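Local coordinates for protein beta-lactamase (Sphaerobacter thermophilus, PDB 4EWF) that probably hydrolyses beta-lactams to substituted beta-amino acids, as a member of the class A beta-lactamase family, at residues A[58-62]-A[121-125]; A[79-84]-A[93-97]; A[85-91]-A[112-117]. All blocks are in the same frame, centred on the assembly; numbering follows the deposited sequence. Where two conformers were deposited one is given.

Overall arrangement
From the N terminus, helix 55-67 supplies the first side of contact 1, and the last turn of helix 115-125, residues 121-125, supplies the second. This is the widest loop, and both other contacts lie within it along the sequence. Contact 2 follows strand 76-78, joining 79-84 to 93-97 across the excursion 85-92. That excursion is bound to 112-117 by contact 3, so the segments of contacts 2 and 3 alternate along the chain, and the two touch where Lys-84 CA lies 3.4 Å from Thr-116 OG1. Contacts 1 and 3 share helix 115-125, which packs on helix 55-67 near its end and holds the 85-91 loop at its start; contact 2 closes that loop beside ribbon 76-78/99-101.

Contact 1. Residues A[58-62]-A[121-125]; sequences LMIAV and LIDLV
Leu-58 and Val-125 touch across two helices, and each takes part in a backbone bond within its own segment: Val-62 N to Leu-58 O and Val-125 N to Leu-121 O, both 3.0 Å. No hydrogen bond crosses between the segments, and the contact is made mainly by aliphatic groups. Leu-58 supplies the central one. Its CG stands anti to the backbone N (chi1 169°), which sends both methyls across the interface at about a right angle to the side chains of Leu-121 and Ile-122. CD1 and CD2 fork against Ile-122 CG1, each 4.0 Å from it, and both also rest at 4.1 Å from Leu-121 CB. CD1 alone reaches on to Val-125 CG1. The short axes approach to 10.2 Å at 44°, and Leu-58 bridges them. The pair belongs to the helical part of the class A beta-lactamase fold: helix 102-111 adds Leu-105 and Thr-109 against Leu-121, and Val-130 of helix 127-136 touches both Leu-58 and Val-125. The probable SxxK motif runs into the start of helix 55-67, with Lys-55 as the first helical residue; Leu-58 lies near it without touching. One turn further along, the small CB of Ala-61 receives both Val-125 methyls at 4.2 Å. CG2 of Val-125 is also 3.9 Å from Ala-61 O. Beside this pair, Val-62 CG2 touches Leu-121 CD2 at 4.2 Å.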
# COMPACT_ATOMS: atom_id res chain seq x y z
N LEU A 58 5.28 7.79 -1.93
CA LEU A 58 5.57 9.02 -1.18
C LEU A 58 6.66 8.75 -0.13
O LEU A 58 7.63 9.50 0.00
CB LEU A 58 4.30 9.56 -0.51
CG LEU A 58 4.49 10.70 0.51
CD1 LEU A 58 5.13 11.94 -0.11
CD2 LEU A 58 3.16 11.04 1.18
N MSE A 59 6.48 7.67 0.63
CA MSE A 59 7.49 7.27 1.61
C MSE A 59 8.85 7.07 0.94
O MSE A 59 9.88 7.48 1.46
CB MSE A 59 7.07 5.98 2.31
CG MSE A 59 8.11 5.43 3.29
SE MSE A 59 7.47 3.81 4.17
CE MSE A 59 7.15 2.68 2.66
N ILE A 60 8.85 6.43 -0.22
CA ILE A 60 10.10 6.19 -0.92
C ILE A 60 10.77 7.52 -1.25
O ILE A 60 11.99 7.68 -1.11
CB ILE A 60 9.90 5.32 -2.19
CG1 ILE A 60 9.40 3.93 -1.78
CG2 ILE A 60 11.21 5.21 -2.96
CD1 ILE A 60 8.88 3.04 -2.96
N ALA A 61 9.98 8.50 -1.69
CA ALA A 61 10.54 9.81 -2.03
C ALA A 61 11.20 10.42 -0.80
O ALA A 61 12.27 11.03 -0.89
CB ALA A 61 9.48 10.74 -2.59
N VAL A 62 10.54 10.27 0.35
CA VAL A 62 11.09 10.77 1.60
C VAL A 62 12.45 10.14 1.94
O VAL A 62 13.43 10.84 2.19
CB VAL A 62 10.10 10.57 2.77
CG1 VAL A 62 10.77 10.92 4.08
CG2 VAL A 62 8.85 11.41 2.54
N LEU A 121 4.19 15.71 4.33
CA LEU A 121 5.28 15.08 3.58
C LEU A 121 5.27 15.47 2.10
O LEU A 121 6.31 15.66 1.48
CB LEU A 121 5.19 13.55 3.71
CG LEU A 121 5.38 12.98 5.12
CD1 LEU A 121 5.18 11.47 5.12
CD2 LEU A 121 6.76 13.33 5.65
N ILE A 122 4.07 15.58 1.53
CA ILE A 122 3.93 16.04 0.15
C ILE A 122 4.47 17.46 0.01
O ILE A 122 5.16 17.79 -0.96
CB ILE A 122 2.48 15.96 -0.33
CG1 ILE A 122 2.03 14.50 -0.40
CG2 ILE A 122 2.31 16.64 -1.69
CD1 ILE A 122 0.62 14.33 -0.91
N ASP A 123 4.19 18.31 1.00
CA ASP A 123 4.73 19.67 0.98
C ASP A 123 6.26 19.68 1.09
O ASP A 123 6.93 20.54 0.53
CB ASP A 123 4.16 20.51 2.12
CG ASP A 123 2.74 21.00 1.84
OD1 ASP A 123 2.31 20.97 0.66
OD2 ASP A 123 2.07 21.43 2.81
N LEU A 124 6.81 18.75 1.85
CA LEU A 124 8.25 18.77 2.10
C LEU A 124 9.02 18.32 0.87
O LEU A 124 10.02 18.91 0.49
CB LEU A 124 8.59 17.86 3.26
CG LEU A 124 8.23 18.36 4.65
CD1 LEU A 124 8.53 17.27 5.65
CD2 LEU A 124 9.02 19.63 4.97
N VAL A 125 8.55 17.26 0.24
CA VAL A 125 9.28 16.62 -0.84
C VAL A 125 8.76 17.08 -2.21
O VAL A 125 9.52 17.13 -3.19
CB VAL A 125 9.23 15.09 -0.66
CG1 VAL A 125 8.05 14.47 -1.43
CG2 VAL A 125 10.53 14.48 -1.06

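Contact 2. Residues A[79-84]-A[93-97]; sequences LRAADK and HLHDG. With SO4 (sulfate ion), chain F.
The backbones of Leu-79 and Gly-97 pair antiparallel, with CA atoms 5.2 Å apart and Gly-97 N bonded to Leu-79 O at 2.7 Å, with an N-H...O angle of 157°. This continues the pairing just beyond the two-stranded antiparallel ribbon 76-78/99-101, and Leu-79 also has backbone bonding with Leu-98. Past Arg-80 and Asp-96 the chains diverge, and Lys-84 spans the gap. Its CG lies beside the backbone N (chi1 -68°) and the chain is extended from there, carrying NZ to two acceptors on the other segment. NZ bonds Leu-94 O at 2.8 Å, nearly in line with the C=O, and forms a salt bridge with Asp-96 OD1 at 2.7 Å, approaching from 48° above the carboxylate plane. Leu-79 turns CD2 against the main chain, 3.6 Å from His-95 O, while helix 115-125 reaches the same leucine through Thr-116. At the outer end, sulfate O2 lies at the edge of the His-93 ring, though its very short distance from ND1 makes the detail of that bond doubtful. The other oxygen of Asp-96, OD2, accepts from a water at 2.7 Å, which also takes a weak bond from Lys-84 NZ.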
# COMPACT_ATOMS: atom_id res chain seq x y z
N LEU A 79 2.87 21.05 13.71
CA LEU A 79 1.48 20.91 13.28
C LEU A 79 0.76 22.26 13.32
O LEU A 79 0.68 22.91 14.36
CB LEU A 79 0.74 19.91 14.17
CG LEU A 79 -0.75 19.71 13.84
CD1 LEU A 79 -0.90 19.05 12.48
CD2 LEU A 79 -1.41 18.88 14.91
N ARG A 80 0.21 22.67 12.17
CA ARG A 80 -0.51 23.94 12.08
C ARG A 80 -1.95 23.69 11.64
O ARG A 80 -2.22 22.77 10.88
CB ARG A 80 0.18 24.89 11.10
CG ARG A 80 1.10 25.92 11.73
CD ARG A 80 2.12 25.30 12.64
NE ARG A 80 3.42 25.98 12.59
CZ ARG A 80 3.91 26.76 13.54
NH1 ARG A 80 3.21 27.00 14.65
NH2 ARG A 80 5.12 27.31 13.40
N ALA A 81 -2.85 24.55 12.10
CA ALA A 81 -4.26 24.47 11.75
C ALA A 81 -4.49 24.38 10.24
O ALA A 81 -5.27 23.57 9.78
CB ALA A 81 -5.01 25.66 12.33
N ALA A 82 -3.80 25.23 9.47
CA ALA A 82 -3.88 25.15 8.00
C ALA A 82 -3.55 23.79 7.36
O ALA A 82 -4.04 23.48 6.26
CB ALA A 82 -3.04 26.26 7.37
N ASP A 83 -2.72 22.98 8.02
CA ASP A 83 -2.29 21.68 7.46
C ASP A 83 -3.30 20.55 7.69
O ASP A 83 -3.21 19.49 7.06
CB ASP A 83 -0.98 21.23 8.11
CG ASP A 83 0.09 22.30 8.06
OD1 ASP A 83 0.28 22.89 6.97
OD2 ASP A 83 0.74 22.55 9.11
N LYS A 84 -4.23 20.76 8.61
CA LYS A 84 -5.09 19.65 9.06
C LYS A 84 -6.03 19.21 7.93
O LYS A 84 -6.80 20.01 7.40
CB LYS A 84 -5.88 20.07 10.31
CG LYS A 84 -4.98 20.26 11.56
CD LYS A 84 -5.78 20.66 12.81
CE LYS A 84 -4.94 20.41 14.08
NZ LYS A 84 -5.47 21.14 15.28
N HIS A 93 -7.02 16.15 14.93
CA HIS A 93 -7.69 16.46 16.20
C HIS A 93 -6.72 16.79 17.33
O HIS A 93 -7.15 17.02 18.46
CB HIS A 93 -8.59 15.30 16.63
CG HIS A 93 -9.70 15.00 15.68
ND1 HIS A 93 -10.63 15.94 15.31
CD2 HIS A 93 -10.03 13.86 15.02
CE1 HIS A 93 -11.48 15.41 14.45
NE2 HIS A 93 -11.14 14.14 14.26
N LEU A 94 -5.42 16.81 17.04
CA LEU A 94 -4.43 17.11 18.07
C LEU A 94 -4.12 18.60 18.06
O LEU A 94 -4.40 19.28 17.07
CB LEU A 94 -3.15 16.30 17.83
CG LEU A 94 -3.33 14.78 17.91
CD1 LEU A 94 -1.96 14.10 17.80
CD2 LEU A 94 -4.01 14.36 19.22
N HIS A 95 -3.53 19.11 19.13
CA HIS A 95 -3.43 20.56 19.30
C HIS A 95 -2.51 21.28 18.31
O HIS A 95 -1.42 20.80 18.00
CB HIS A 95 -3.03 20.90 20.74
CG HIS A 95 -1.57 20.71 21.04
ND1 HIS A 95 -1.05 19.51 21.46
CD2 HIS A 95 -0.54 21.59 21.02
CE1 HIS A 95 0.25 19.65 21.66
NE2 HIS A 95 0.59 20.90 21.40
N ASP A 96 -2.96 22.43 17.81
CA ASP A 96 -2.14 23.29 16.96
C ASP A 96 -0.83 23.60 17.68
O ASP A 96 -0.84 24.04 18.83
CB ASP A 96 -2.86 24.62 16.66
CG ASP A 96 -4.11 24.44 15.80
OD1 ASP A 96 -4.17 23.45 15.03
OD2 ASP A 96 -5.04 25.28 15.90
N GLY A 97 0.30 23.39 17.02
CA GLY A 97 1.58 23.68 17.64
C GLY A 97 2.33 22.42 18.05
O GLY A 97 3.49 22.47 18.47
S SO4 F . -11.37 19.23 16.56
O1 SO4 F . -10.95 20.36 15.73
O2 SO4 F . -10.51 18.08 16.29
O3 SO4 F . -11.24 19.58 17.98
O4 SO4 F . -12.75 18.88 16.26
O HOH W 1 -7.32 23.84 15.76

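Contact 3. Residues A[85-91]-A[112-117]; sequences APGSGVL and ISDNTA
Asp-114 can be traced outward from CB, which packs 3.8 Å from Gly-89 CA. Its CG, anti to the backbone N (chi1 -167°), comes to 3.5 Å from the same CA, an approach made possible by the bare glycine. OD1 then receives two successive amides: Val-90 N at 2.7 Å, from 52° above the carboxylate plane, and Leu-91 N at 3.0 Å, on the syn lone pair. OD2 turns back to its own helix and caps it, accepting from Ala-117 N at 3.1 Å, so Asp-114 is the N-cap and also holds the facing 89-91 loop. Earlier in the loop, further bonds hold residues 85-88. Asn-115 N donates to Ser-88 O at 3.0 Å, while its ND2 meets a lone pair of Pro-86 O at 3.0 Å, with the acceptor 1° from the amide plane. Ser-88 OG donates to Ser-113 O at 2.7 Å, and Thr-116 OG1 accepts a nearly straight bond from Ala-85 N. Outside the two segments, Ser-113 OG hydrogen-bonds Lys-55 NZ, Ser-52 OG and Lys-216 NZ, and Asn-115 OD1 also takes a bond from Lys-55. Ser-113, Asp-114 and Asn-115 thus match the SDN loop of class A beta-lactamases, which lines the active site beside the SxxK serine and lysine, probably Ser-52 and Lys-55 here.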
# COMPACT_ATOMS: atom_id res chain seq x y z
N ALA A 85 -5.97 17.92 7.58
CA ALA A 85 -6.76 17.37 6.49
C ALA A 85 -7.93 16.55 7.02
O ALA A 85 -7.83 15.95 8.08
CB ALA A 85 -5.86 16.46 5.61
N PRO A 86 -9.04 16.49 6.26
CA PRO A 86 -10.12 15.60 6.70
C PRO A 86 -9.78 14.14 6.42
O PRO A 86 -8.84 13.87 5.68
CB PRO A 86 -11.32 16.03 5.85
CG PRO A 86 -10.79 16.94 4.79
CD PRO A 86 -9.30 17.07 4.93
N GLY A 87 -10.55 13.23 6.99
CA GLY A 87 -10.36 11.82 6.74
C GLY A 87 -9.53 11.10 7.78
O GLY A 87 -9.41 11.54 8.93
N SER A 88 -8.97 9.96 7.39
CA SER A 88 -8.22 9.11 8.30
C SER A 88 -7.01 9.85 8.91
O SER A 88 -6.42 10.74 8.29
CB SER A 88 -7.78 7.85 7.56
OG SER A 88 -7.09 8.23 6.37
N GLY A 89 -6.65 9.48 10.13
CA GLY A 89 -5.56 10.13 10.81
C GLY A 89 -5.93 10.57 12.22
O GLY A 89 -7.08 10.44 12.65
N VAL A 90 -4.94 11.08 12.92
CA VAL A 90 -5.13 11.53 14.29
C VAL A 90 -4.72 13.01 14.45
O VAL A 90 -5.27 13.76 15.29
CB VAL A 90 -4.38 10.57 15.25
CG1 VAL A 90 -2.87 10.80 15.22
CG2 VAL A 90 -4.93 10.68 16.63
N LEU A 91 -3.79 13.46 13.61
CA LEU A 91 -3.29 14.84 13.72
C LEU A 91 -4.38 15.88 13.59
O LEU A 91 -4.31 16.93 14.22
CB LEU A 91 -2.18 15.11 12.70
CG LEU A 91 -0.89 14.30 12.90
CD1 LEU A 91 0.17 14.65 11.84
CD2 LEU A 91 -0.33 14.51 14.31
N ILE A 112 -1.51 4.30 10.14
CA ILE A 112 -2.94 4.57 10.23
C ILE A 112 -3.45 5.48 9.11
O ILE A 112 -4.58 5.96 9.15
CB ILE A 112 -3.31 5.22 11.59
CG1 ILE A 112 -2.72 6.63 11.70
CG2 ILE A 112 -2.81 4.38 12.75
CD1 ILE A 112 -3.42 7.49 12.77
N SER A 113 -2.61 5.72 8.11
CA SER A 113 -3.03 6.50 6.94
C SER A 113 -3.40 7.95 7.28
O SER A 113 -4.41 8.50 6.81
CB SER A 113 -4.18 5.80 6.21
OG SER A 113 -4.08 6.06 4.82
N ASP A 114 -2.58 8.59 8.11
CA ASP A 114 -2.88 9.95 8.54
C ASP A 114 -2.74 10.94 7.38
O ASP A 114 -1.64 11.17 6.87
CB ASP A 114 -1.96 10.33 9.71
CG ASP A 114 -2.42 11.58 10.41
OD1 ASP A 114 -2.63 11.54 11.65
OD2 ASP A 114 -2.58 12.60 9.72
N ASN A 115 -3.86 11.52 6.98
CA ASN A 115 -3.95 12.41 5.83
C ASN A 115 -3.21 13.73 6.05
O ASN A 115 -2.63 14.27 5.12
CB ASN A 115 -5.42 12.68 5.45
CG ASN A 115 -6.07 11.52 4.68
OD1 ASN A 115 -5.38 10.61 4.22
ND2 ASN A 115 -7.39 11.57 4.53
N THR A 116 -3.24 14.25 7.28
CA THR A 116 -2.48 15.47 7.59
C THR A 116 -0.97 15.21 7.45
O THR A 116 -0.25 15.98 6.80
CB THR A 116 -2.77 15.97 9.02
OG1 THR A 116 -4.16 16.33 9.13
CG2 THR A 116 -1.91 17.17 9.34
N ALA A 117 -0.49 14.12 8.05
CA ALA A 117 0.92 13.75 7.97
C ALA A 117 1.33 13.57 6.51
O ALA A 117 2.42 13.98 6.10
CB ALA A 117 1.17 12.47 8.73
O HOH W 2 -9.48 9.28 4.49